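Long-range contacts in member of s1p family of ribosomal proteins (Pyrococcus furiosus, PDB 5YH1), which probably acts as a nucleic-acid exonuclease through its DHH-family domain, the part held in this chain, which binds manganese: residues Gly26-Ser31 with Tyr237-Tyr242; Leu132-Asp137 with Val159-His164; Lys254-Val259 with Met291-Ile296; Phe387-Ile392 with Glu428-Glu433. All coordinates share one frame; numbering follows the deposited sequence.

Contact 1 (Gly26-Ser31 with Tyr237-Tyr242); sequences GFLVKS and YQYLEY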
loop_
_atom_site.group_PDB
_atom_site.type_symbol
_atom_site.label_atom_id
_atom_site.label_comp_id
_atom_site.label_asym_id
_atom_site.label_seq_id
_atom_site.Cartn_x
_atom_site.Cartn_y
_atom_site.Cartn_z
ATOM N N GLY A 26 18.551 38.378 -10.862
ATOM C CA GLY A 26 17.335 39.110 -10.552
ATOM C C GLY A 26 16.128 38.189 -10.461
ATOM O O GLY A 26 16.260 37.019 -10.074
ATOM N N PHE A 27 14.958 38.735 -10.810
ATOM C CA PHE A 27 13.686 38.020 -10.751
ATOM C C PHE A 27 12.847 38.260 -12.003
ATOM O O PHE A 27 13.115 39.180 -12.768
ATOM C CB PHE A 27 12.909 38.460 -9.524
ATOM C CG PHE A 27 13.632 38.217 -8.240
ATOM C CD1 PHE A 27 13.905 36.925 -7.822
ATOM C CD2 PHE A 27 14.045 39.280 -7.449
ATOM C CE1 PHE A 27 14.570 36.689 -6.630
ATOM C CE2 PHE A 27 14.713 39.056 -6.265
ATOM C CZ PHE A 27 14.978 37.756 -5.849
ATOM N N LEU A 28 11.828 37.426 -12.205
ATOM C CA LEU A 28 10.964 37.514 -13.388
ATOM C C LEU A 28 9.924 38.623 -13.283
ATOM O O LEU A 28 9.335 39.013 -14.285
ATOM C CB LEU A 28 10.247 36.185 -13.620
ATOM C CG LEU A 28 11.129 35.027 -14.062
ATOM C CD1 LEU A 28 10.364 33.712 -13.939
ATOM C CD2 LEU A 28 11.610 35.238 -15.488
ATOM N N VAL A 29 9.709 39.105 -12.065
ATOM C CA VAL A 29 8.684 40.090 -11.754
ATOM C C VAL A 29 9.258 41.088 -10.751
ATOM O O VAL A 29 10.293 40.810 -10.139
ATOM C CB VAL A 29 7.459 39.418 -11.102
ATOM C CG1 VAL A 29 6.869 38.362 -12.027
ATOM C CG2 VAL A 29 7.829 38.794 -9.761
ATOM N N LYS A 30 8.573 42.221 -10.565
ATOM C CA LYS A 30 8.918 43.185 -9.515
ATOM C C LYS A 30 8.266 42.765 -8.212
ATOM O O LYS A 30 7.074 42.457 -8.184
ATOM C CB LYS A 30 8.444 44.612 -9.855
ATOM C CG LYS A 30 8.702 45.066 -11.288
ATOM C CD LYS A 30 9.193 46.515 -11.350
ATOM C CE LYS A 30 8.844 47.198 -12.671
ATOM N NZ LYS A 30 7.505 47.854 -12.619
ATOM N N SER A 31 9.034 42.783 -7.126
ATOM C CA SER A 31 8.554 42.304 -5.838
ATOM C C SER A 31 9.531 42.679 -4.727
ATOM O O SER A 31 10.675 42.232 -4.732
ATOM C CB SER A 31 8.414 40.772 -5.864
ATOM O OG SER A 31 8.087 40.257 -4.579
ATOM N N TYR A 237 -0.039 38.425 -10.924
ATOM C CA TYR A 237 -0.604 39.087 -12.095
ATOM C C TYR A 237 0.486 39.457 -13.086
ATOM O O TYR A 237 0.235 39.479 -14.278
ATOM C CB TYR A 237 -1.490 40.266 -11.672
ATOM C CG TYR A 237 -2.669 39.777 -10.847
ATOM C CD1 TYR A 237 -3.667 38.987 -11.426
ATOM C CD2 TYR A 237 -2.761 40.051 -9.492
ATOM C CE1 TYR A 237 -4.740 38.509 -10.677
ATOM C CE2 TYR A 237 -3.835 39.578 -8.734
ATOM C CZ TYR A 237 -4.817 38.810 -9.337
ATOM O OH TYR A 237 -5.879 38.341 -8.590
ATOM N N GLN A 238 1.713 39.666 -12.604
ATOM C CA GLN A 238 2.869 39.780 -13.501
ATOM C C GLN A 238 3.267 38.421 -14.078
ATOM O O GLN A 238 3.548 38.308 -15.275
ATOM C CB GLN A 238 4.071 40.388 -12.776
ATOM C CG GLN A 238 3.866 41.814 -12.268
ATOM C CD GLN A 238 5.052 42.298 -11.448
ATOM O OE1 GLN A 238 6.141 42.534 -11.984
ATOM N NE2 GLN A 238 4.854 42.437 -10.148
ATOM N N TYR A 239 3.335 37.396 -13.224
ATOM C CA TYR A 239 3.739 36.052 -13.674
ATOM C C TYR A 239 2.828 35.552 -14.810
ATOM O O TYR A 239 3.287 34.887 -15.725
ATOM C CB TYR A 239 3.733 35.043 -12.510
ATOM C CG TYR A 239 4.956 35.075 -11.607
ATOM C CD1 TYR A 239 6.232 34.866 -12.123
ATOM C CD2 TYR A 239 4.832 35.275 -10.235
ATOM C CE1 TYR A 239 7.347 34.867 -11.306
ATOM C CE2 TYR A 239 5.951 35.281 -9.403
ATOM C CZ TYR A 239 7.204 35.074 -9.945
ATOM O OH TYR A 239 8.327 35.091 -9.139
ATOM N N LEU A 240 1.546 35.883 -14.748
ATOM C CA LEU A 240 0.587 35.497 -15.795
ATOM C C LEU A 240 0.988 35.893 -17.220
ATOM O O LEU A 240 0.637 35.205 -18.188
ATOM C CB LEU A 240 -0.781 36.109 -15.503
ATOM C CG LEU A 240 -1.615 35.455 -14.403
ATOM C CD1 LEU A 240 -2.879 36.281 -14.190
ATOM C CD2 LEU A 240 -1.970 34.008 -14.743
ATOM N N GLU A 241 1.699 37.007 -17.355
ATOM C CA GLU A 241 2.129 37.482 -18.666
ATOM C C GLU A 241 3.059 36.495 -19.374
ATOM O O GLU A 241 3.015 36.372 -20.598
ATOM C CB GLU A 241 2.778 38.865 -18.533
ATOM C CG GLU A 241 1.771 39.969 -18.239
ATOM C CD GLU A 241 0.957 40.315 -19.475
ATOM O OE1 GLU A 241 1.524 40.962 -20.385
ATOM O OE2 GLU A 241 -0.229 39.915 -19.552
ATOM N N TYR A 242 3.883 35.767 -18.617
ATOM C CA TYR A 242 4.770 34.762 -19.220
ATOM C C TYR A 242 3.996 33.562 -19.767
ATOM O O TYR A 242 4.421 32.929 -20.731
ATOM C CB TYR A 242 5.805 34.269 -18.215
ATOM C CG TYR A 242 6.789 35.329 -17.783
ATOM C CD1 TYR A 242 7.864 35.680 -18.592
ATOM C CD2 TYR A 242 6.645 35.974 -16.567
ATOM C CE1 TYR A 242 8.763 36.651 -18.197
ATOM C CE2 TYR A 242 7.534 36.942 -16.169
ATOM C CZ TYR A 242 8.588 37.277 -16.986
ATOM O OH TYR A 242 9.475 38.238 -16.563
#
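The backbones of the irregular segment G26-S31 and the helical segment Y237-Y242 come nearest at V29 and Q238, whose CA atoms are 6.1 Å apart. Q238 grips K30 with both ends of its amide. OE1 accepts from K30 N at 2.8 Å in a nearly straight bond (N-H...O 166°), with the donor tilted out of the Q238 carbonyl plane. NE2 donates in turn to K30 O at 3.0 Å, meeting that oxygen on a lone pair in its carbonyl plane. The chain of Q238 is extended, CD anti across CB-CG (chi2 175°), and the two bonds together fix the rotation of the amide. An alanine here would probably leave K30 N and K30 O without these mates and this part of the loop freer to move off the helix. V29 CG1 makes a CH-pi contact over the centre of the Y239 ring, 3.6 Å from the centroid and 14° off the normal. Y242 OH donates to L28 O, which lies at the ring edge, in a very short bond (2.4 Å) whose exact length is doubtful; L28 CB rests 3.8 Å from Y242 CE2. Y239 OH and L28 N both bond to E205 of helix 199-210. S31 N-caps helix 32-53, its OG bonding to L34 N. The loop between helices 2-20 and 32-53 is thus tied to helix 234-245, with Y239 also touching P222 of helix 221-229.

Contact 2 (Leu132-Asp137 with Val159-His164); sequences LVVIVD and VVIDHH. With MN (manganese (II) ion), chain F.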
loop_
_atom_site.group_PDB
_atom_site.type_symbol
_atom_site.label_atom_id
_atom_site.label_comp_id
_atom_site.label_asym_id
_atom_site.label_seq_id
_atom_site.Cartn_x
_atom_site.Cartn_y
_atom_site.Cartn_z
ATOM N N LEU A 132 21.724 16.028 0.035
ATOM C CA LEU A 132 21.097 17.281 0.396
ATOM C C LEU A 132 19.598 17.043 0.254
ATOM O O LEU A 132 19.139 16.522 -0.769
ATOM C CB LEU A 132 21.540 18.399 -0.557
ATOM C CG LEU A 132 20.890 19.776 -0.394
ATOM C CD1 LEU A 132 21.361 20.416 0.898
ATOM C CD2 LEU A 132 21.213 20.672 -1.584
ATOM N N VAL A 133 18.851 17.420 1.283
ATOM C CA VAL A 133 17.401 17.315 1.280
ATOM C C VAL A 133 16.778 18.696 1.039
ATOM O O VAL A 133 17.085 19.663 1.763
ATOM C CB VAL A 133 16.897 16.720 2.609
ATOM C CG1 VAL A 133 15.377 16.716 2.662
ATOM C CG2 VAL A 133 17.433 15.301 2.789
ATOM N N VAL A 134 15.930 18.776 0.011
ATOM C CA VAL A 134 15.203 20.000 -0.344
ATOM C C VAL A 134 13.718 19.716 -0.210
ATOM O O VAL A 134 13.197 18.829 -0.898
ATOM C CB VAL A 134 15.494 20.449 -1.793
ATOM C CG1 VAL A 134 14.785 21.761 -2.106
ATOM C CG2 VAL A 134 16.995 20.582 -2.033
ATOM N N ILE A 135 13.048 20.447 0.685
ATOM C CA ILE A 135 11.619 20.281 0.930
ATOM C C ILE A 135 10.906 21.513 0.402
ATOM O O ILE A 135 11.326 22.640 0.695
ATOM C CB ILE A 135 11.265 20.191 2.422
ATOM C CG1 ILE A 135 12.302 19.394 3.202
ATOM C CG2 ILE A 135 9.859 19.611 2.588
ATOM C CD1 ILE A 135 12.318 17.918 2.866
ATOM N N VAL A 136 9.814 21.300 -0.332
ATOM C CA VAL A 136 9.175 22.368 -1.108
ATOM C C VAL A 136 7.664 22.310 -0.949
ATOM O O VAL A 136 7.056 21.236 -1.072
ATOM C CB VAL A 136 9.533 22.232 -2.596
ATOM C CG1 VAL A 136 8.880 23.330 -3.421
ATOM C CG2 VAL A 136 11.044 22.241 -2.776
ATOM N N ASP A 137 7.067 23.469 -0.682
ATOM C CA ASP A 137 5.636 23.604 -0.369
ATOM C C ASP A 137 5.211 22.882 0.920
ATOM O O ASP A 137 4.029 22.805 1.258
ATOM C CB ASP A 137 4.764 23.181 -1.560
ATOM C CG ASP A 137 3.348 23.722 -1.461
ATOM O OD1 ASP A 137 3.186 24.916 -1.097
ATOM O OD2 ASP A 137 2.399 22.953 -1.716
ATOM N N VAL A 159 17.387 22.170 2.874
ATOM C CA VAL A 159 16.860 23.403 2.282
ATOM C C VAL A 159 15.331 23.347 2.301
ATOM O O VAL A 159 14.734 22.349 1.885
ATOM C CB VAL A 159 17.352 23.569 0.830
ATOM C CG1 VAL A 159 16.679 24.759 0.139
ATOM C CG2 VAL A 159 18.873 23.707 0.803
ATOM N N VAL A 160 14.702 24.409 2.800
ATOM C CA VAL A 160 13.252 24.534 2.767
ATOM C C VAL A 160 12.816 25.729 1.919
ATOM O O VAL A 160 13.302 26.853 2.125
ATOM C CB VAL A 160 12.661 24.715 4.171
ATOM C CG1 VAL A 160 11.136 24.784 4.081
ATOM C CG2 VAL A 160 13.109 23.589 5.102
ATOM N N ILE A 161 11.906 25.469 0.978
ATOM C CA ILE A 161 11.262 26.498 0.153
ATOM C C ILE A 161 9.744 26.340 0.327
ATOM O O ILE A 161 9.130 25.444 -0.251
ATOM C CB ILE A 161 11.632 26.352 -1.335
ATOM C CG1 ILE A 161 13.150 26.441 -1.527
ATOM C CG2 ILE A 161 10.938 27.425 -2.164
ATOM C CD1 ILE A 161 13.630 25.966 -2.879
ATOM N N ASP A 162 9.147 27.197 1.143
ATOM C CA ASP A 162 7.757 27.051 1.531
ATOM C C ASP A 162 7.120 28.437 1.709
ATOM O O ASP A 162 7.821 29.449 1.756
ATOM C CB ASP A 162 7.696 26.222 2.823
ATOM C CG ASP A 162 6.314 25.689 3.132
ATOM O OD1 ASP A 162 5.399 25.814 2.277
ATOM O OD2 ASP A 162 6.141 25.140 4.256
ATOM N N HIS A 163 5.793 28.484 1.786
ATOM C CA HIS A 163 5.067 29.753 1.977
ATOM C C HIS A 163 3.933 29.654 2.999
ATOM O O HIS A 163 3.058 30.532 3.048
ATOM C CB HIS A 163 4.534 30.276 0.634
ATOM C CG HIS A 163 3.510 29.390 0.007
ATOM N ND1 HIS A 163 2.233 29.820 -0.290
ATOM C CD2 HIS A 163 3.564 28.089 -0.360
ATOM C CE1 HIS A 163 1.553 28.823 -0.829
ATOM N NE2 HIS A 163 2.341 27.766 -0.882
ATOM N N HIS A 164 3.968 28.605 3.822
ATOM C CA HIS A 164 3.073 28.475 4.967
ATOM C C HIS A 164 3.692 29.164 6.167
ATOM O O HIS A 164 4.919 29.291 6.261
ATOM C CB HIS A 164 2.792 27.000 5.267
ATOM C CG HIS A 164 2.113 26.295 4.137
ATOM N ND1 HIS A 164 2.805 25.781 3.060
ATOM C CD2 HIS A 164 0.801 26.074 3.886
ATOM C CE1 HIS A 164 1.946 25.255 2.203
ATOM N NE2 HIS A 164 0.726 25.422 2.680
HETATM MN MN MN F . 1.325 25.928 -2.027
HETATM O O HOH W 1 0.337 24.077 -2.572
HETATM O O HOH W 2 -0.217 25.820 -0.426
#
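Backbone bonds join the two strands in a parallel ladder, beginning with V159 N to V133 O at 2.8 Å and continuing through I135 N to V159 O and I161 N to I135 O. D137 N to I161 O is the last rung, at 2.9 Å. Among the apolar contacts, V134 CG2 lies 4.2 Å from V159 CB, side by side, on the face where I48 meets V134 and L202 meets I161. The strands belong to a beta-alpha-beta unit, crossing over through helix 145-152, and their C-terminal ends carry the metal site. There D162, H163 and H164 form the Asp-His-His sequence that names the DHH family. Manganese is bound by D137 OD1 at 2.3 Å and H163 NE2 at 2.4 Å, with D67, D229 and two waters completing the site. The D137 carboxylate and H163 ring are nearly coplanar (16°), and H163 ND1 is held by Y195 O. Hydrogen bonds of the second shell centre on D162: OD1 accepts from H164 ND1 at 2.7 Å on its syn side and from H163 N above the carboxylate plane. An alanine in place of D162 would probably leave H164 ND1 and H163 N without this acceptor and the H164 ring freer to turn. D162 OD2 accepts from G140 N.

Contact 3 (Lys254-Val259 with Met291-Ile296); sequences KKIAEV and MLVEGI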
loop_
_atom_site.group_PDB
_atom_site.type_symbol
_atom_site.label_atom_id
_atom_site.label_comp_id
_atom_site.label_asym_id
_atom_site.label_seq_id
_atom_site.Cartn_x
_atom_site.Cartn_y
_atom_site.Cartn_z
ATOM N N LYS A 254 -6.337 27.202 -15.448
ATOM C CA LYS A 254 -7.274 26.521 -14.555
ATOM C C LYS A 254 -7.488 25.048 -14.909
ATOM O O LYS A 254 -7.576 24.203 -14.017
ATOM C CB LYS A 254 -8.613 27.244 -14.533
ATOM C CG LYS A 254 -8.562 28.501 -13.687
ATOM C CD LYS A 254 -9.876 29.257 -13.717
ATOM C CE LYS A 254 -9.900 30.328 -12.640
ATOM N NZ LYS A 254 -10.739 31.489 -13.057
ATOM N N LYS A 255 -7.577 24.761 -16.206
ATOM C CA LYS A 255 -7.741 23.397 -16.695
ATOM C C LYS A 255 -6.514 22.570 -16.353
ATOM O O LYS A 255 -6.641 21.435 -15.895
ATOM C CB LYS A 255 -7.928 23.372 -18.215
ATOM C CG LYS A 255 -9.256 23.892 -18.748
ATOM C CD LYS A 255 -9.216 23.802 -20.270
ATOM C CE LYS A 255 -10.580 23.862 -20.924
ATOM N NZ LYS A 255 -11.311 25.080 -20.506
ATOM N N ILE A 256 -5.333 23.144 -16.604
ATOM C CA ILE A 256 -4.062 22.505 -16.252
ATOM C C ILE A 256 -3.998 22.176 -14.758
ATOM O O ILE A 256 -3.657 21.044 -14.382
ATOM C CB ILE A 256 -2.849 23.352 -16.681
ATOM C CG1 ILE A 256 -2.710 23.314 -18.203
ATOM C CG2 ILE A 256 -1.558 22.827 -16.047
ATOM C CD1 ILE A 256 -1.732 24.320 -18.775
ATOM N N ALA A 257 -4.332 23.143 -13.907
ATOM C CA ALA A 257 -4.321 22.897 -12.465
ATOM C C ALA A 257 -5.291 21.777 -12.070
ATOM O O ALA A 257 -4.949 20.915 -11.244
ATOM C CB ALA A 257 -4.644 24.165 -11.687
ATOM N N GLU A 258 -6.493 21.795 -12.645
ATOM C CA GLU A 258 -7.500 20.777 -12.323
ATOM C C GLU A 258 -7.053 19.402 -12.795
ATOM O O GLU A 258 -7.284 18.404 -12.112
ATOM C CB GLU A 258 -8.864 21.125 -12.917
ATOM C CG GLU A 258 -9.528 22.347 -12.280
ATOM C CD GLU A 258 -10.132 22.090 -10.904
ATOM O OE1 GLU A 258 -10.122 20.946 -10.407
ATOM O OE2 GLU A 258 -10.634 23.055 -10.309
ATOM N N VAL A 259 -6.409 19.353 -13.956
ATOM C CA VAL A 259 -5.863 18.108 -14.476
ATOM C C VAL A 259 -4.766 17.546 -13.569
ATOM O O VAL A 259 -4.764 16.350 -13.270
ATOM C CB VAL A 259 -5.351 18.261 -15.918
ATOM C CG1 VAL A 259 -4.531 17.055 -16.340
ATOM C CG2 VAL A 259 -6.521 18.448 -16.879
HETATM N N MSE A 291 -3.239 16.686 -26.121
HETATM C CA MSE A 291 -3.999 15.429 -25.993
HETATM C C MSE A 291 -4.284 15.099 -24.550
HETATM O O MSE A 291 -5.395 14.714 -24.213
HETATM C CB MSE A 291 -3.269 14.297 -26.694
HETATM C CG MSE A 291 -3.365 14.495 -28.205
HETATM SE SE MSE A 291 -2.520 12.967 -29.131
HETATM C CE MSE A 291 -0.602 13.383 -29.099
ATOM N N LEU A 292 -3.306 15.283 -23.672
ATOM C CA LEU A 292 -3.530 15.052 -22.237
ATOM C C LEU A 292 -4.542 16.020 -21.637
ATOM O O LEU A 292 -5.521 15.590 -21.039
ATOM C CB LEU A 292 -2.219 15.129 -21.469
ATOM C CG LEU A 292 -1.277 13.952 -21.701
ATOM C CD1 LEU A 292 0.088 14.241 -21.114
ATOM C CD2 LEU A 292 -1.848 12.666 -21.115
ATOM N N VAL A 293 -4.322 17.323 -21.793
ATOM C CA VAL A 293 -5.207 18.307 -21.167
ATOM C C VAL A 293 -6.615 18.287 -21.770
ATOM O O VAL A 293 -7.599 18.343 -21.031
ATOM C CB VAL A 293 -4.612 19.729 -21.219
ATOM C CG1 VAL A 293 -5.614 20.760 -20.707
ATOM C CG2 VAL A 293 -3.342 19.784 -20.387
ATOM N N GLU A 294 -6.715 18.175 -23.095
ATOM C CA GLU A 294 -8.025 18.126 -23.766
ATOM C C GLU A 294 -8.700 16.774 -23.606
ATOM O O GLU A 294 -9.923 16.686 -23.639
ATOM C CB GLU A 294 -7.904 18.472 -25.259
ATOM C CG GLU A 294 -7.433 19.898 -25.527
ATOM C CD GLU A 294 -7.146 20.178 -27.003
ATOM O OE1 GLU A 294 -7.378 19.291 -27.861
ATOM O OE2 GLU A 294 -6.679 21.301 -27.307
ATOM N N GLY A 295 -7.915 15.718 -23.436
ATOM C CA GLY A 295 -8.476 14.409 -23.130
ATOM C C GLY A 295 -8.991 14.302 -21.702
ATOM O O GLY A 295 -10.056 13.729 -21.459
ATOM N N ILE A 296 -8.239 14.858 -20.752
ATOM C CA ILE A 296 -8.505 14.629 -19.331
ATOM C C ILE A 296 -9.481 15.653 -18.756
ATOM O O ILE A 296 -10.375 15.291 -17.990
ATOM C CB ILE A 296 -7.184 14.600 -18.510
ATOM C CG1 ILE A 296 -6.308 13.428 -18.969
ATOM C CG2 ILE A 296 -7.468 14.503 -17.015
ATOM C CD1 ILE A 296 -4.860 13.516 -18.536
#
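V259 overlaps I296 at the branch methyls: V259 CG1 lies 3.9 Å from I296 CG2, and V259 CG2 touches the same methyl at 4.1 Å. The two side chains cross at about a right angle. CG1 of V259 is anti to the backbone N (chi1 168°), and from there it also reaches I296 CD1, so that one methyl meets both branches of the isoleucine. One turn earlier on both helices, I256 CG1 meets V293 CG2 at 4.2 Å. K255 CB approaches the other branch of V293, 4.3 Å from its CG1. No hydrogen bond links the two segments, which bury 227 Å² between them, both sides summed. The axes of segments 254-259 and 291-296 come within 9.9 Å at an angle of 79°, consistent with a compact crossing; V259 also touches Y297, the next residue on helix 286-311. I279 of helix 276-279 touches both I256 and V259, while I296 also packs on R150 of the second subunit. E258 forms a salt bridge with K345 and a hydrogen bond with Q304 further along helix 286-311. This is a near-perpendicular pair of packed helices, in which helix 250-267 packs across the long helix 286-311 that leads to the six-stranded mixed sheet, consistent with the long helix that joins the two domains of RecJ-like DHH proteins.

Contact 4 (Phe387-Ile392 with Glu428-Glu433); sequences FDLNKI and EAFAKE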
loop_
_atom_site.group_PDB
_atom_site.type_symbol
_atom_site.label_atom_id
_atom_site.label_comp_id
_atom_site.label_asym_id
_atom_site.label_seq_id
_atom_site.Cartn_x
_atom_site.Cartn_y
_atom_site.Cartn_z
ATOM N N PHE A 387 -13.017 36.054 11.575
ATOM C CA PHE A 387 -12.996 34.610 11.667
ATOM C C PHE A 387 -11.546 34.138 11.686
ATOM O O PHE A 387 -10.761 34.509 10.828
ATOM C CB PHE A 387 -13.731 33.981 10.486
ATOM C CG PHE A 387 -13.617 32.491 10.445
ATOM C CD1 PHE A 387 -14.455 31.705 11.214
ATOM C CD2 PHE A 387 -12.641 31.877 9.675
ATOM C CE1 PHE A 387 -14.343 30.319 11.197
ATOM C CE2 PHE A 387 -12.525 30.495 9.656
ATOM C CZ PHE A 387 -13.374 29.720 10.420
ATOM N N ASP A 388 -11.191 33.335 12.679
ATOM C CA ASP A 388 -9.856 32.741 12.739
ATOM C C ASP A 388 -10.007 31.308 13.212
ATOM O O ASP A 388 -10.360 31.061 14.368
ATOM C CB ASP A 388 -8.946 33.535 13.687
ATOM C CG ASP A 388 -7.501 33.014 13.710
ATOM O OD1 ASP A 388 -7.257 31.806 13.515
ATOM O OD2 ASP A 388 -6.591 33.826 13.937
ATOM N N LEU A 389 -9.750 30.372 12.300
ATOM C CA LEU A 389 -9.930 28.961 12.574
ATOM C C LEU A 389 -8.997 28.468 13.683
ATOM O O LEU A 389 -9.414 27.685 14.529
ATOM C CB LEU A 389 -9.722 28.145 11.295
ATOM C CG LEU A 389 -9.838 26.621 11.413
ATOM C CD1 LEU A 389 -11.232 26.223 11.876
ATOM C CD2 LEU A 389 -9.479 25.967 10.083
ATOM N N ASN A 390 -7.742 28.919 13.671
ATOM C CA ASN A 390 -6.767 28.522 14.703
ATOM C C ASN A 390 -7.214 28.936 16.099
ATOM O O ASN A 390 -7.100 28.153 17.038
ATOM C CB ASN A 390 -5.372 29.067 14.396
ATOM C CG ASN A 390 -4.799 28.497 13.111
ATOM O OD1 ASN A 390 -4.850 27.295 12.878
ATOM N ND2 ASN A 390 -4.269 29.362 12.261
ATOM N N LYS A 391 -7.755 30.145 16.227
ATOM C CA LYS A 391 -8.303 30.608 17.507
ATOM C C LYS A 391 -9.504 29.778 17.925
ATOM O O LYS A 391 -9.656 29.457 19.098
ATOM C CB LYS A 391 -8.722 32.082 17.443
ATOM C CG LYS A 391 -7.551 33.041 17.402
ATOM C CD LYS A 391 -8.001 34.485 17.226
ATOM C CE LYS A 391 -6.801 35.398 16.988
ATOM N NZ LYS A 391 -7.190 36.734 16.455
ATOM N N ILE A 392 -10.371 29.453 16.967
ATOM C CA ILE A 392 -11.569 28.676 17.276
ATOM C C ILE A 392 -11.191 27.269 17.731
ATOM O O ILE A 392 -11.779 26.756 18.671
ATOM C CB ILE A 392 -12.574 28.666 16.103
ATOM C CG1 ILE A 392 -13.227 30.052 16.005
ATOM C CG2 ILE A 392 -13.645 27.596 16.302
ATOM C CD1 ILE A 392 -14.031 30.287 14.755
ATOM N N GLU A 428 -21.311 21.277 17.369
ATOM C CA GLU A 428 -22.219 22.233 17.982
ATOM C C GLU A 428 -21.455 23.374 18.659
ATOM O O GLU A 428 -21.884 24.524 18.590
ATOM C CB GLU A 428 -23.169 21.545 18.956
ATOM C CG GLU A 428 -24.248 20.750 18.242
ATOM C CD GLU A 428 -25.232 20.090 19.187
ATOM O OE1 GLU A 428 -25.013 20.130 20.419
ATOM O OE2 GLU A 428 -26.229 19.522 18.686
ATOM N N ALA A 429 -20.323 23.069 19.287
ATOM C CA ALA A 429 -19.496 24.118 19.886
ATOM C C ALA A 429 -18.848 24.973 18.798
ATOM O O ALA A 429 -18.674 26.179 18.970
ATOM C CB ALA A 429 -18.428 23.526 20.790
ATOM N N PHE A 430 -18.468 24.347 17.690
ATOM C CA PHE A 430 -17.949 25.097 16.557
ATOM C C PHE A 430 -19.014 26.069 16.042
ATOM O O PHE A 430 -18.719 27.230 15.772
ATOM C CB PHE A 430 -17.500 24.173 15.433
ATOM C CG PHE A 430 -16.950 24.904 14.241
ATOM C CD1 PHE A 430 -15.617 25.254 14.184
ATOM C CD2 PHE A 430 -17.778 25.259 13.184
ATOM C CE1 PHE A 430 -15.113 25.941 13.091
ATOM C CE2 PHE A 430 -17.276 25.936 12.091
ATOM C CZ PHE A 430 -15.946 26.283 12.044
ATOM N N ALA A 431 -20.247 25.593 15.919
ATOM C CA ALA A 431 -21.333 26.425 15.402
ATOM C C ALA A 431 -21.640 27.608 16.337
ATOM O O ALA A 431 -21.965 28.701 15.870
ATOM C CB ALA A 431 -22.571 25.585 15.158
ATOM N N LYS A 432 -21.518 27.398 17.650
ATOM C CA LYS A 432 -21.778 28.465 18.619
ATOM C C LYS A 432 -20.725 29.552 18.505
ATOM O O LYS A 432 -21.041 30.733 18.629
ATOM C CB LYS A 432 -21.824 27.938 20.060
ATOM N N GLU A 433 -19.477 29.158 18.269
ATOM C CA GLU A 433 -18.410 30.130 18.075
ATOM C C GLU A 433 -18.637 30.993 16.826
ATOM O O GLU A 433 -18.264 32.171 16.813
ATOM C CB GLU A 433 -17.047 29.443 17.981
ATOM C CG GLU A 433 -16.589 28.805 19.284
ATOM C CD GLU A 433 -16.593 29.774 20.460
ATOM O OE1 GLU A 433 -17.253 29.470 21.473
ATOM O OE2 GLU A 433 -15.953 30.846 20.361
#
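An apolar contact between two helices, and the loop residue F387 before one of them, sets F430 against I392, L389 and F387, joining the start of helix 389-399 to helix 423-435 over one face of the mixed sheet. The closest approach is I392 CG2 to F430 CD1, at 3.7 Å, and the same methyl reaches F430 CE1; it comes obliquely to the ring. L389 CD1 lies at the ring edge, near its plane, 4.1 Å from F430 CE1. F430 CG is anti to the backbone N (chi1 -180°), which starts the ring off toward the other helix. F387 meets it more loosely, CE1 standing 4.4 Å from F430 CZ, the latter at the edge of the F387 ring. On the sheet side, F387, L389 and F430 all touch V376 of strand 373-378, and F387 and F430 share L365 of strand 364-369. This alpha/beta layering resembles the C-terminal DHHA1-type domain of related DHH proteins, whose glycine-rich loop would correspond to the region of G409 and S411: N390 ND2 bonds to G409 O, and L389 pairs with S411 through the backbone. At the helix start D388 is the N-cap, its OD1 accepting from K391 N at 3.2 Å. At the other border I392 CG2 touches E433 CB at 4.2 Å, while the E433 carboxylate pairs with K436.

Contact 2 is the innermost, in the parallel sheet, its centre about 9 Å from that of the chain, and it alone holds metal ligands; along the chain it is nested inside the loop closed by contact 1. The centres of contacts 1, 3 and 4 lie well out, about 20, 20 and 26 Å from the chain centre. Contact 1 is partly buried and relies on side-chain bonds to loop backbone. Contacts 3 and 4 are buried locally, and both hold helices together by apolar packing, with a second subunit reaching contact 3. Contacts 1 and 3 use consecutive helices, 234-245 and 250-267. Contact 4 belongs to the second, mixed-sheet part. Regular backbone pairing across the segments occurs in contact 2 alone.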